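Local coordinates for mannitol dehydrogenase (Helicobacter pylori, PDB 3TWO), which probably catalyses the zinc-assisted, NADP(H)-dependent interconversion of cinnamyl alcohols and their aldehydes, at residues S48-W53 against T325-L330; G63-G68 against K336-I341; S94-K99 against D120-N125. All blocks are in the same frame, centred on the assembly; numbering follows the deposited sequence.

Contact 1 of 3, residues S48-W53 against T325-L330; sequences SAYSEW and TAYHNL. With NDP (NADPH dihydro-nicotinamide-adenine-dinucleotide phosphate), chain F.
Tyr50 and Tyr327 meet as an offset edge-to-face pair where the Schellman-capped end of helix 43-49 comes against helix 323-331, and the contact illustrates how two helices far apart in sequence can meet through a ring pair and a methyl group, with no hydrogen bond across. Ser51, with positive phi, is the C-prime residue of that Schellman motif, which is closed by bonds from Glu52 N to His47 O and from Ser51 N to Ser48 O. The edge of Tyr327 is presented to the face of Tyr50, with ring centroids 5.9 Å apart and planes at 78°. CD2 of Tyr327 carries the approach, lying 3.6 Å from Tyr50 OH. In Tyr50, chi1 near -69° swings the ring away from its own carbonyl and toward the other helix. Apolar packing continues along the same Tyr327 edge, where Ala49 CB sits in the ring plane 3.9 Å from CE2. The polar end of Tyr327 is held elsewhere, by a hydrogen bond between its OH and that of Tyr132. Beyond the rings, both segments reach NADPH. Trp53 brings CZ2 to 3.4 Å from O2D of the cofactor, and Leu330 sets its CD2 methyl 3.6 Å from the phosphate oxygen O1A.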
loop_
_atom_site.group_PDB
_atom_site.type_symbol
_atom_site.label_atom_id
_atom_site.label_comp_id
_atom_site.label_asym_id
_atom_site.label_seq_id
_atom_site.Cartn_x
_atom_site.Cartn_y
_atom_site.Cartn_z
ATOM N N SER B 48 -21.174 -10.978 7.157
ATOM C CA SER B 48 -22.077 -11.320 6.044
ATOM C C SER B 48 -23.493 -11.421 6.551
ATOM O O SER B 48 -24.415 -10.786 5.967
ATOM C CB SER B 48 -21.704 -12.619 5.317
ATOM O OG SER B 48 -20.308 -12.674 5.073
ATOM N N ALA B 49 -23.665 -12.152 7.653
ATOM C CA ALA B 49 -25.007 -12.361 8.259
ATOM C C ALA B 49 -25.726 -11.049 8.506
ATOM O O ALA B 49 -26.973 -10.954 8.341
ATOM C CB ALA B 49 -24.909 -13.145 9.565
ATOM N N TYR B 50 -24.947 -10.020 8.886
ATOM C CA TYR B 50 -25.545 -8.775 9.236
ATOM C C TYR B 50 -25.499 -7.767 8.124
ATOM O O TYR B 50 -25.808 -6.638 8.358
ATOM C CB TYR B 50 -24.839 -8.229 10.471
ATOM C CG TYR B 50 -25.127 -9.048 11.703
ATOM C CD1 TYR B 50 -24.407 -8.847 12.889
ATOM C CD2 TYR B 50 -26.145 -10.037 11.685
ATOM C CE1 TYR B 50 -24.677 -9.626 14.043
ATOM C CE2 TYR B 50 -26.445 -10.812 12.850
ATOM C CZ TYR B 50 -25.708 -10.603 13.994
ATOM O OH TYR B 50 -26.012 -11.353 15.093
ATOM N N SER B 51 -25.056 -8.155 6.925
ATOM C CA SER B 51 -24.989 -7.171 5.833
ATOM C C SER B 51 -24.075 -5.968 6.140
ATOM O O SER B 51 -24.428 -4.834 5.859
ATOM C CB SER B 51 -26.420 -6.682 5.460
ATOM O OG SER B 51 -27.151 -7.817 4.954
ATOM N N GLU B 52 -22.895 -6.219 6.691
ATOM C CA GLU B 52 -22.012 -5.114 7.116
ATOM C C GLU B 52 -21.138 -4.664 5.976
ATOM O O GLU B 52 -20.542 -3.580 6.025
ATOM C CB GLU B 52 -21.176 -5.530 8.360
ATOM C CG GLU B 52 -22.077 -5.504 9.621
ATOM C CD GLU B 52 -21.414 -6.025 10.927
ATOM O OE1 GLU B 52 -20.273 -6.553 10.931
ATOM O OE2 GLU B 52 -22.079 -5.914 11.974
ATOM N N TRP B 53 -21.024 -5.522 4.964
ATOM C CA TRP B 53 -20.177 -5.251 3.801
ATOM C C TRP B 53 -21.003 -4.839 2.591
ATOM O O TRP B 53 -20.575 -4.046 1.791
ATOM C CB TRP B 53 -19.431 -6.491 3.406
ATOM C CG TRP B 53 -18.388 -6.955 4.380
ATOM C CD1 TRP B 53 -17.726 -6.206 5.335
ATOM C CD2 TRP B 53 -17.863 -8.275 4.452
ATOM N NE1 TRP B 53 -16.801 -7.017 6.025
ATOM C CE2 TRP B 53 -16.855 -8.285 5.488
ATOM C CE3 TRP B 53 -18.130 -9.458 3.752
ATOM C CZ2 TRP B 53 -16.136 -9.453 5.838
ATOM C CZ3 TRP B 53 -17.377 -10.641 4.099
ATOM C CH2 TRP B 53 -16.388 -10.601 5.131
ATOM N N THR B 325 -25.420 -16.504 20.690
ATOM C CA THR B 325 -24.528 -16.172 21.780
ATOM C C THR B 325 -23.087 -15.970 21.356
ATOM O O THR B 325 -22.481 -14.984 21.717
ATOM C CB THR B 325 -24.660 -17.235 22.885
ATOM O OG1 THR B 325 -26.011 -17.133 23.362
ATOM C CG2 THR B 325 -23.633 -16.946 24.044
ATOM N N ALA B 326 -22.540 -16.865 20.542
ATOM C CA ALA B 326 -21.171 -16.686 19.999
ATOM C C ALA B 326 -21.021 -15.312 19.279
ATOM O O ALA B 326 -20.056 -14.583 19.542
ATOM C CB ALA B 326 -20.792 -17.824 19.055
ATOM N N TYR B 327 -21.970 -14.979 18.386
ATOM C CA TYR B 327 -21.924 -13.724 17.608
ATOM C C TYR B 327 -22.013 -12.510 18.570
ATOM O O TYR B 327 -21.299 -11.540 18.422
ATOM C CB TYR B 327 -23.115 -13.659 16.638
ATOM C CG TYR B 327 -22.978 -14.391 15.307
ATOM C CD1 TYR B 327 -22.187 -15.544 15.178
ATOM C CD2 TYR B 327 -23.626 -13.882 14.153
ATOM C CE1 TYR B 327 -22.055 -16.189 13.943
ATOM C CE2 TYR B 327 -23.506 -14.524 12.912
ATOM C CZ TYR B 327 -22.748 -15.686 12.836
ATOM O OH TYR B 327 -22.622 -16.303 11.644
ATOM N N HIS B 328 -22.892 -12.569 19.548
ATOM C CA HIS B 328 -22.913 -11.515 20.559
ATOM C C HIS B 328 -21.504 -11.333 21.175
ATOM O O HIS B 328 -20.956 -10.227 21.210
ATOM C CB HIS B 328 -23.893 -11.843 21.700
ATOM C CG HIS B 328 -23.789 -10.879 22.841
ATOM N ND1 HIS B 328 -24.370 -9.629 22.796
ATOM C CD2 HIS B 328 -23.106 -10.932 24.013
ATOM C CE1 HIS B 328 -24.079 -8.962 23.902
ATOM N NE2 HIS B 328 -23.323 -9.733 24.664
ATOM N N ASN B 329 -20.925 -12.439 21.641
ATOM C CA ASN B 329 -19.642 -12.397 22.343
ATOM C C ASN B 329 -18.578 -11.829 21.459
ATOM O O ASN B 329 -17.793 -10.991 21.894
ATOM C CB ASN B 329 -19.278 -13.787 22.786
ATOM C CG ASN B 329 -20.028 -14.188 24.031
ATOM O OD1 ASN B 329 -20.661 -13.354 24.652
ATOM N ND2 ASN B 329 -19.909 -15.451 24.435
ATOM N N LEU B 330 -18.616 -12.224 20.183
ATOM C CA LEU B 330 -17.639 -11.778 19.198
ATOM C C LEU B 330 -17.775 -10.304 18.844
ATOM O O LEU B 330 -16.839 -9.687 18.336
ATOM C CB LEU B 330 -17.721 -12.663 17.931
ATOM C CG LEU B 330 -17.020 -14.044 18.043
ATOM C CD1 LEU B 330 -17.561 -15.024 16.971
ATOM C CD2 LEU B 330 -15.390 -13.934 18.018
HETATM P PA NDP F . -12.655 -12.296 15.676
HETATM O O1A NDP F . -13.496 -11.316 16.380
HETATM O O2A NDP F . -11.959 -13.554 16.321
HETATM O O5B NDP F . -11.313 -11.495 16.144
HETATM C C5B NDP F . -11.186 -9.979 16.028
HETATM C C4B NDP F . -10.212 -9.511 17.102
HETATM O O4B NDP F . -9.754 -8.099 16.993
HETATM C C3B NDP F . -10.881 -9.677 18.486
HETATM O O3B NDP F . -9.903 -10.337 19.375
HETATM C C2B NDP F . -11.129 -8.207 18.918
HETATM O O2B NDP F . -11.037 -8.186 20.355
HETATM C C1B NDP F . -9.887 -7.485 18.343
HETATM N N9A NDP F . -10.143 -6.073 17.975
HETATM C C8A NDP F . -11.325 -5.579 17.543
HETATM N N7A NDP F . -11.127 -4.300 17.265
HETATM C C5A NDP F . -9.857 -3.992 17.512
HETATM C C6A NDP F . -9.118 -2.828 17.402
HETATM N N6A NDP F . -9.649 -1.632 16.971
HETATM N N1A NDP F . -7.842 -2.899 17.764
HETATM C C2A NDP F . -7.260 -4.006 18.172
HETATM N N3A NDP F . -7.931 -5.128 18.272
HETATM C C4A NDP F . -9.239 -5.127 17.958
HETATM O O3 NDP F . -12.307 -12.010 14.164
HETATM P PN NDP F . -11.646 -12.975 13.182
HETATM O O1N NDP F . -10.234 -13.251 13.535
HETATM O O2N NDP F . -12.496 -14.208 12.778
HETATM O O5D NDP F . -11.675 -12.098 11.876
HETATM C C5D NDP F . -11.125 -10.696 11.965
HETATM C C4D NDP F . -11.449 -9.891 10.636
HETATM O O4D NDP F . -10.768 -10.663 9.629
HETATM C C3D NDP F . -12.946 -9.823 10.226
HETATM O O3D NDP F . -13.210 -8.502 9.679
HETATM C C2D NDP F . -13.025 -10.956 9.177
HETATM O O2D NDP F . -14.024 -10.690 8.255
HETATM C C1D NDP F . -11.653 -10.784 8.484
HETATM N N1N NDP F . -11.240 -11.946 7.627
HETATM C C2N NDP F . -10.626 -11.667 6.385
HETATM C C3N NDP F . -10.221 -12.697 5.552
HETATM C C7N NDP F . -9.483 -12.355 4.259
HETATM O O7N NDP F . -8.903 -11.265 4.129
HETATM N N7N NDP F . -9.296 -13.384 3.440
HETATM C C4N NDP F . -10.464 -14.037 5.936
HETATM C C5N NDP F . -11.045 -14.337 7.202
HETATM C C6N NDP F . -11.444 -13.314 8.038
HETATM P P2B NDP F . -12.015 -7.376 21.268
HETATM O O1X NDP F . -12.486 -8.465 22.400
HETATM O O2X NDP F . -11.359 -6.154 21.743
HETATM O O3X NDP F . -13.315 -7.060 20.410
#

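Contact 2 of 3, residues G63-G68 against K336-I341; sequences GHEIAG and KFRYVI. With ZN (zinc ion), chain G; NDP (NADPH dihydro-nicotinamide-adenine-dinucleotide phosphate), chain F.
Glu65 and Arg338 bury more surface here than any other residues of the two segments, and all of it goes into one buried salt bridge. The guanidinium takes the carboxylate side-on with two nitrogens, one to each oxygen: Arg338 NE donates to Glu65 OE1 at 2.9 Å, and Arg338 NH2 donates to Glu65 OE2 at 3.0 Å. A weak diagonal bond from NE to OE2 accompanies them. The two flat groups are not coplanar, their planes lying 39° apart; OE1 receives NE through its syn lone pair, whereas OE2 is met from above the carboxylate plane. Glu65 extends straight beyond CG, while Arg338 bends at chi2 (-81°), and the two side chains meet at about a right angle. The backbones themselves stay apart, since strands 65-73 and 338-342 each pair antiparallel with strand 31-40 rather than with one another.

Gly63, His64 and Glu65 form the Gly-His-Glu signature of zinc-containing alcohol dehydrogenases, leading into strand 65-73 within the GroES-like domain. His64 NE2 binds the zinc ion at 2.1 Å, with Cys42 and Cys160 as the other protein ligands, so the residue that follows a metal ligand in the chain also holds the arginine, consistent with a second-shell role. Glu65 OE2 has a second donor in the backbone N of Ala161, which fixes the carboxylate from the side of helix 158-171. Held in this way, Arg338 turns its remaining amino group to the cofactor. Its NH1 donates to the phosphate oxygen O2N of NADPH at 2.8 Å, with an N-H...O angle of 154°, and NH2, already bonded to Glu65 OE2, adds a weak bond to the same phosphate oxygen at 3.2 Å.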
loop_
_atom_site.group_PDB
_atom_site.type_symbol
_atom_site.label_atom_id
_atom_site.label_comp_id
_atom_site.label_asym_id
_atom_site.label_seq_id
_atom_site.Cartn_x
_atom_site.Cartn_y
_atom_site.Cartn_z
ATOM N N GLY B 63 -20.531 -19.930 7.537
ATOM C CA GLY B 63 -19.600 -20.969 7.909
ATOM C C GLY B 63 -18.767 -21.429 6.747
ATOM O O GLY B 63 -19.291 -21.949 5.757
ATOM N N HIS B 64 -17.464 -21.135 6.810
ATOM C CA HIS B 64 -16.540 -21.596 5.777
ATOM C C HIS B 64 -15.273 -22.112 6.423
ATOM O O HIS B 64 -14.215 -22.003 5.858
ATOM C CB HIS B 64 -16.265 -20.535 4.687
ATOM C CG HIS B 64 -15.802 -19.206 5.204
ATOM N ND1 HIS B 64 -15.944 -18.045 4.472
ATOM C CD2 HIS B 64 -15.239 -18.840 6.392
ATOM C CE1 HIS B 64 -15.502 -17.017 5.182
ATOM N NE2 HIS B 64 -15.072 -17.476 6.348
ATOM N N GLU B 65 -15.411 -22.719 7.599
ATOM C CA GLU B 65 -14.348 -23.488 8.228
ATOM C C GLU B 65 -14.898 -24.877 8.503
ATOM O O GLU B 65 -15.544 -25.126 9.539
ATOM C CB GLU B 65 -13.868 -22.769 9.507
ATOM C CG GLU B 65 -13.247 -21.413 9.150
ATOM C CD GLU B 65 -12.695 -20.672 10.347
ATOM O OE1 GLU B 65 -13.112 -20.977 11.468
ATOM O OE2 GLU B 65 -11.824 -19.794 10.177
ATOM N N ILE B 66 -14.708 -25.778 7.545
ATOM C CA ILE B 66 -15.456 -27.003 7.576
ATOM C C ILE B 66 -14.513 -28.210 7.691
ATOM O O ILE B 66 -13.543 -28.333 6.917
ATOM C CB ILE B 66 -16.334 -27.129 6.295
ATOM C CG1 ILE B 66 -17.468 -26.062 6.279
ATOM C CG2 ILE B 66 -16.897 -28.559 6.152
ATOM C CD1 ILE B 66 -17.912 -25.735 4.854
ATOM N N ALA B 67 -14.768 -29.084 8.659
ATOM C CA ALA B 67 -14.017 -30.350 8.719
ATOM C C ALA B 67 -15.036 -31.478 8.758
ATOM O O ALA B 67 -16.045 -31.389 9.516
ATOM C CB ALA B 67 -13.089 -30.403 9.936
ATOM N N GLY B 68 -14.823 -32.530 7.954
ATOM C CA GLY B 68 -15.778 -33.640 7.923
ATOM C C GLY B 68 -15.241 -34.908 7.295
ATOM O O GLY B 68 -14.021 -35.079 7.114
ATOM N N LYS B 336 -13.015 -15.464 23.133
ATOM C CA LYS B 336 -11.648 -15.824 23.484
ATOM C C LYS B 336 -10.867 -15.909 22.156
ATOM O O LYS B 336 -10.226 -14.897 21.719
ATOM C CB LYS B 336 -11.615 -17.129 24.308
ATOM C CG LYS B 336 -10.278 -17.322 25.103
ATOM C CD LYS B 336 -9.972 -18.830 25.380
ATOM C CE LYS B 336 -8.542 -19.079 25.892
ATOM N NZ LYS B 336 -8.313 -18.256 27.139
ATOM N N PHE B 337 -10.915 -17.076 21.505
ATOM C CA PHE B 337 -10.303 -17.203 20.196
ATOM C C PHE B 337 -11.352 -17.704 19.203
ATOM O O PHE B 337 -12.268 -16.912 18.850
ATOM C CB PHE B 337 -8.955 -17.955 20.258
ATOM C CG PHE B 337 -7.934 -17.274 21.202
ATOM C CD1 PHE B 337 -7.630 -17.818 22.475
ATOM C CD2 PHE B 337 -7.313 -16.076 20.846
ATOM C CE1 PHE B 337 -6.689 -17.199 23.316
ATOM C CE2 PHE B 337 -6.385 -15.453 21.698
ATOM C CZ PHE B 337 -6.077 -16.037 22.945
ATOM N N ARG B 338 -11.277 -18.969 18.767
ATOM C CA ARG B 338 -12.287 -19.491 17.834
ATOM C C ARG B 338 -13.365 -20.239 18.586
ATOM O O ARG B 338 -13.043 -21.015 19.520
ATOM C CB ARG B 338 -11.650 -20.394 16.741
ATOM C CG ARG B 338 -11.290 -19.620 15.456
ATOM C CD ARG B 338 -12.545 -19.456 14.583
ATOM N NE ARG B 338 -12.284 -18.893 13.266
ATOM C CZ ARG B 338 -12.185 -17.590 12.995
ATOM N NH1 ARG B 338 -12.214 -16.694 13.981
ATOM N NH2 ARG B 338 -11.974 -17.202 11.743
ATOM N N TYR B 339 -14.623 -20.033 18.171
ATOM C CA TYR B 339 -15.744 -20.966 18.494
ATOM C C TYR B 339 -15.865 -22.013 17.391
ATOM O O TYR B 339 -15.677 -21.699 16.175
ATOM C CB TYR B 339 -17.097 -20.245 18.618
ATOM C CG TYR B 339 -17.200 -19.334 19.835
ATOM C CD1 TYR B 339 -17.063 -17.935 19.702
ATOM C CD2 TYR B 339 -17.394 -19.863 21.115
ATOM C CE1 TYR B 339 -17.163 -17.097 20.824
ATOM C CE2 TYR B 339 -17.480 -19.046 22.240
ATOM C CZ TYR B 339 -17.374 -17.681 22.086
ATOM O OH TYR B 339 -17.444 -16.890 23.191
ATOM N N VAL B 340 -16.137 -23.260 17.799
ATOM C CA VAL B 340 -16.339 -24.305 16.818
ATOM C C VAL B 340 -17.617 -25.086 17.141
ATOM O O VAL B 340 -17.823 -25.504 18.306
ATOM C CB VAL B 340 -15.171 -25.251 16.735
ATOM C CG1 VAL B 340 -15.574 -26.423 15.855
ATOM C CG2 VAL B 340 -13.908 -24.543 16.185
ATOM N N ILE B 341 -18.470 -25.267 16.127
ATOM C CA ILE B 341 -19.751 -25.960 16.340
ATOM C C ILE B 341 -19.578 -27.453 16.170
ATOM O O ILE B 341 -19.038 -27.923 15.179
ATOM C CB ILE B 341 -20.870 -25.487 15.393
ATOM C CG1 ILE B 341 -21.091 -23.953 15.495
ATOM C CG2 ILE B 341 -22.174 -26.269 15.697
ATOM C CD1 ILE B 341 -21.858 -23.379 14.328
HETATM ZN ZN ZN G . -13.331 -16.467 7.055
HETATM P PA NDP F . -12.655 -12.296 15.676
HETATM O O1A NDP F . -13.496 -11.316 16.380
HETATM O O2A NDP F . -11.959 -13.554 16.321
HETATM O O5B NDP F . -11.313 -11.495 16.144
HETATM C C5B NDP F . -11.186 -9.979 16.028
HETATM C C4B NDP F . -10.212 -9.511 17.102
HETATM O O4B NDP F . -9.754 -8.099 16.993
HETATM C C3B NDP F . -10.881 -9.677 18.486
HETATM O O3B NDP F . -9.903 -10.337 19.375
HETATM C C2B NDP F . -11.129 -8.207 18.918
HETATM O O2B NDP F . -11.037 -8.186 20.355
HETATM C C1B NDP F . -9.887 -7.485 18.343
HETATM N N9A NDP F . -10.143 -6.073 17.975
HETATM C C8A NDP F . -11.325 -5.579 17.543
HETATM N N7A NDP F . -11.127 -4.300 17.265
HETATM C C5A NDP F . -9.857 -3.992 17.512
HETATM C C6A NDP F . -9.118 -2.828 17.402
HETATM N N6A NDP F . -9.649 -1.632 16.971
HETATM N N1A NDP F . -7.842 -2.899 17.764
HETATM C C2A NDP F . -7.260 -4.006 18.172
HETATM N N3A NDP F . -7.931 -5.128 18.272
HETATM C C4A NDP F . -9.239 -5.127 17.958
HETATM O O3 NDP F . -12.307 -12.010 14.164
HETATM P PN NDP F . -11.646 -12.975 13.182
HETATM O O1N NDP F . -10.234 -13.251 13.535
HETATM O O2N NDP F . -12.496 -14.208 12.778
HETATM O O5D NDP F . -11.675 -12.098 11.876
HETATM C C5D NDP F . -11.125 -10.696 11.965
HETATM C C4D NDP F . -11.449 -9.891 10.636
HETATM O O4D NDP F . -10.768 -10.663 9.629
HETATM C C3D NDP F . -12.946 -9.823 10.226
HETATM O O3D NDP F . -13.210 -8.502 9.679
HETATM C C2D NDP F . -13.025 -10.956 9.177
HETATM O O2D NDP F . -14.024 -10.690 8.255
HETATM C C1D NDP F . -11.653 -10.784 8.484
HETATM N N1N NDP F . -11.240 -11.946 7.627
HETATM C C2N NDP F . -10.626 -11.667 6.385
HETATM C C3N NDP F . -10.221 -12.697 5.552
HETATM C C7N NDP F . -9.483 -12.355 4.259
HETATM O O7N NDP F . -8.903 -11.265 4.129
HETATM N N7N NDP F . -9.296 -13.384 3.440
HETATM C C4N NDP F . -10.464 -14.037 5.936
HETATM C C5N NDP F . -11.045 -14.337 7.202
HETATM C C6N NDP F . -11.444 -13.314 8.038
HETATM P P2B NDP F . -12.015 -7.376 21.268
HETATM O O1X NDP F . -12.486 -8.465 22.400
HETATM O O2X NDP F . -11.359 -6.154 21.743
HETATM O O3X NDP F . -13.315 -7.060 20.410
#

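Contact 3 of 3, residues S94-K99 against D120-N125; sequences SCKACK and DSFHDN. With ZN (zinc ion), chain H.
Ser94 O is met by two groups at once, the ammonium of Lys96 and the ring of Phe122 from the segment 120-125. Lys96 NZ donates to it at 3.1 Å, almost in line with the carbonyl bond, and bonds also to Asn93 OD1. Phe122 brings its far ring carbon, CZ, to 3.2 Å from the same oxygen, approaching obliquely. CZ also reaches Cys95 CA at 3.9 Å, here with the ring edge, while the ammonium of Lys96 lies near CE2. The loop thus contacted belongs to the structural-zinc lobe familiar in zinc-dependent alcohol dehydrogenases: Cys95 SG binds the metal at 2.4 Å and Cys98 SG at 2.2 Å, and Cys101 and Cys109 complete the four-cysteine site. Within the loop, Ala97 N donates to Cys95 SG at 3.1 Å, which may temper the charge on that sulfur. On the other side, Phe122 sits in a type I turn from Asp120 to His123; with chi1 at -63° its ring leaves on the side of the backbone N and points at the zinc loop. Asp120 grips this turn through both carboxylate oxygens: OD1 accepts from Phe122 N in an Asx turn, and OD2 accepts from His123 ND1 at 2.6 Å.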
loop_
_atom_site.group_PDB
_atom_site.type_symbol
_atom_site.label_atom_id
_atom_site.label_comp_id
_atom_site.label_asym_id
_atom_site.label_seq_id
_atom_site.Cartn_x
_atom_site.Cartn_y
_atom_site.Cartn_z
ATOM N N SER B 94 -14.621 -22.474 -9.060
ATOM C CA SER B 94 -14.116 -21.340 -9.841
ATOM C C SER B 94 -14.057 -21.751 -11.308
ATOM O O SER B 94 -14.393 -22.879 -11.617
ATOM C CB SER B 94 -12.735 -20.851 -9.344
ATOM O OG SER B 94 -11.717 -21.839 -9.518
ATOM N N CYS B 95 -13.593 -20.875 -12.206
ATOM C CA CYS B 95 -13.854 -21.114 -13.649
ATOM C C CYS B 95 -12.809 -22.099 -14.196
ATOM O O CYS B 95 -13.075 -22.808 -15.154
ATOM C CB CYS B 95 -13.871 -19.819 -14.503
ATOM S SG CYS B 95 -12.190 -19.249 -14.961
ATOM N N LYS B 96 -11.650 -22.146 -13.538
ATOM C CA LYS B 96 -10.595 -23.118 -13.867
ATOM C C LYS B 96 -9.984 -22.776 -15.234
ATOM O O LYS B 96 -9.268 -23.577 -15.806
ATOM C CB LYS B 96 -11.096 -24.591 -13.867
ATOM C CG LYS B 96 -11.989 -25.051 -12.678
ATOM C CD LYS B 96 -12.541 -26.479 -12.960
ATOM C CE LYS B 96 -13.646 -26.936 -11.987
ATOM N NZ LYS B 96 -14.781 -25.903 -11.923
ATOM N N ALA B 97 -10.267 -21.598 -15.764
ATOM C CA ALA B 97 -9.735 -21.248 -17.069
ATOM C C ALA B 97 -9.058 -19.886 -17.125
ATOM O O ALA B 97 -8.519 -19.543 -18.154
ATOM C CB ALA B 97 -10.816 -21.382 -18.163
ATOM N N CYS B 98 -9.000 -19.156 -16.023
ATOM C CA CYS B 98 -8.426 -17.819 -16.009
ATOM C C CYS B 98 -7.027 -17.749 -15.334
ATOM O O CYS B 98 -6.480 -18.748 -14.824
ATOM C CB CYS B 98 -9.398 -16.850 -15.309
ATOM S SG CYS B 98 -9.428 -17.157 -13.443
ATOM N N LYS B 99 -6.447 -16.560 -15.354
ATOM C CA LYS B 99 -5.100 -16.415 -14.873
ATOM C C LYS B 99 -5.074 -16.723 -13.400
ATOM O O LYS B 99 -4.274 -17.512 -13.002
ATOM C CB LYS B 99 -4.528 -15.015 -15.122
ATOM C CG LYS B 99 -2.999 -14.984 -14.970
ATOM C CD LYS B 99 -2.342 -14.092 -16.020
ATOM C CE LYS B 99 -2.543 -12.571 -15.738
ATOM N NZ LYS B 99 -1.978 -12.244 -14.389
ATOM N N ASP B 120 -24.314 -19.497 -6.995
ATOM C CA ASP B 120 -23.472 -20.555 -7.537
ATOM C C ASP B 120 -23.705 -20.621 -9.049
ATOM O O ASP B 120 -24.564 -21.376 -9.496
ATOM C CB ASP B 120 -23.870 -21.913 -6.911
ATOM C CG ASP B 120 -22.985 -23.088 -7.406
ATOM O OD1 ASP B 120 -22.137 -22.912 -8.324
ATOM O OD2 ASP B 120 -23.110 -24.201 -6.867
ATOM N N SER B 121 -22.918 -19.881 -9.825
ATOM C CA SER B 121 -23.049 -19.851 -11.309
ATOM C C SER B 121 -22.836 -21.210 -11.955
ATOM O O SER B 121 -23.168 -21.392 -13.100
ATOM C CB SER B 121 -22.109 -18.828 -11.949
ATOM O OG SER B 121 -20.737 -19.245 -11.850
ATOM N N PHE B 122 -22.291 -22.174 -11.208
ATOM C CA PHE B 122 -22.148 -23.534 -11.733
ATOM C C PHE B 122 -23.414 -24.358 -11.562
ATOM O O PHE B 122 -23.523 -25.400 -12.156
ATOM C CB PHE B 122 -20.920 -24.212 -11.115
ATOM C CG PHE B 122 -19.666 -23.507 -11.472
ATOM C CD1 PHE B 122 -19.222 -22.452 -10.704
ATOM C CD2 PHE B 122 -19.005 -23.796 -12.684
ATOM C CE1 PHE B 122 -18.082 -21.732 -11.063
ATOM C CE2 PHE B 122 -17.836 -23.083 -13.040
ATOM C CZ PHE B 122 -17.389 -22.048 -12.231
ATOM N N HIS B 123 -24.345 -23.892 -10.729
ATOM C CA HIS B 123 -25.636 -24.555 -10.521
ATOM C C HIS B 123 -26.768 -23.574 -10.597
ATOM O O HIS B 123 -27.375 -23.247 -9.578
ATOM C CB HIS B 123 -25.644 -25.327 -9.198
ATOM C CG HIS B 123 -24.570 -26.356 -9.144
ATOM N ND1 HIS B 123 -23.342 -26.122 -8.549
ATOM C CD2 HIS B 123 -24.501 -27.600 -9.699
ATOM C CE1 HIS B 123 -22.579 -27.196 -8.700
ATOM N NE2 HIS B 123 -23.264 -28.110 -9.383
ATOM N N ASP B 124 -26.985 -23.075 -11.813
ATOM C CA ASP B 124 -28.068 -22.160 -12.143
ATOM C C ASP B 124 -28.259 -20.971 -11.217
ATOM O O ASP B 124 -29.369 -20.557 -10.983
ATOM C CB ASP B 124 -29.354 -22.947 -12.230
ATOM C CG ASP B 124 -29.222 -24.115 -13.167
ATOM O OD1 ASP B 124 -29.350 -25.263 -12.682
ATOM O OD2 ASP B 124 -28.909 -23.869 -14.359
ATOM N N ASN B 125 -27.160 -20.454 -10.688
ATOM C CA ASN B 125 -27.154 -19.293 -9.817
ATOM C C ASN B 125 -27.975 -19.429 -8.559
ATOM O O ASN B 125 -28.433 -18.408 -8.042
ATOM C CB ASN B 125 -27.514 -18.009 -10.568
ATOM C CG ASN B 125 -26.355 -17.472 -11.317
ATOM O OD1 ASN B 125 -25.237 -17.424 -10.803
ATOM N ND2 ASN B 125 -26.581 -17.098 -12.566
HETATM ZN ZN ZN H . -11.109 -18.566 -12.962
#

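Contacts 1 and 2 form one continuous region against NADPH, their centres about 14 Å apart. They touch where Tyr339 packs on Ala326 and Leu330, and where its OH lies 3.1 Å from Asn329 ND2, a probable hydrogen bond. Their segments alternate along the chain, so both join its early part to its late part beside the cofactor, contact 2 at the nicotinamide-side phosphate and the zinc ion bound by His64, contact 1 at the other phosphate of the bridge and the nicotinamide ribose. Contact 3, with its four-cysteine zinc site, lies away from both, its centre about 28 Å from that of contact 1 and 26 Å from that of contact 2, with nearest atoms about 14 and 13 Å away.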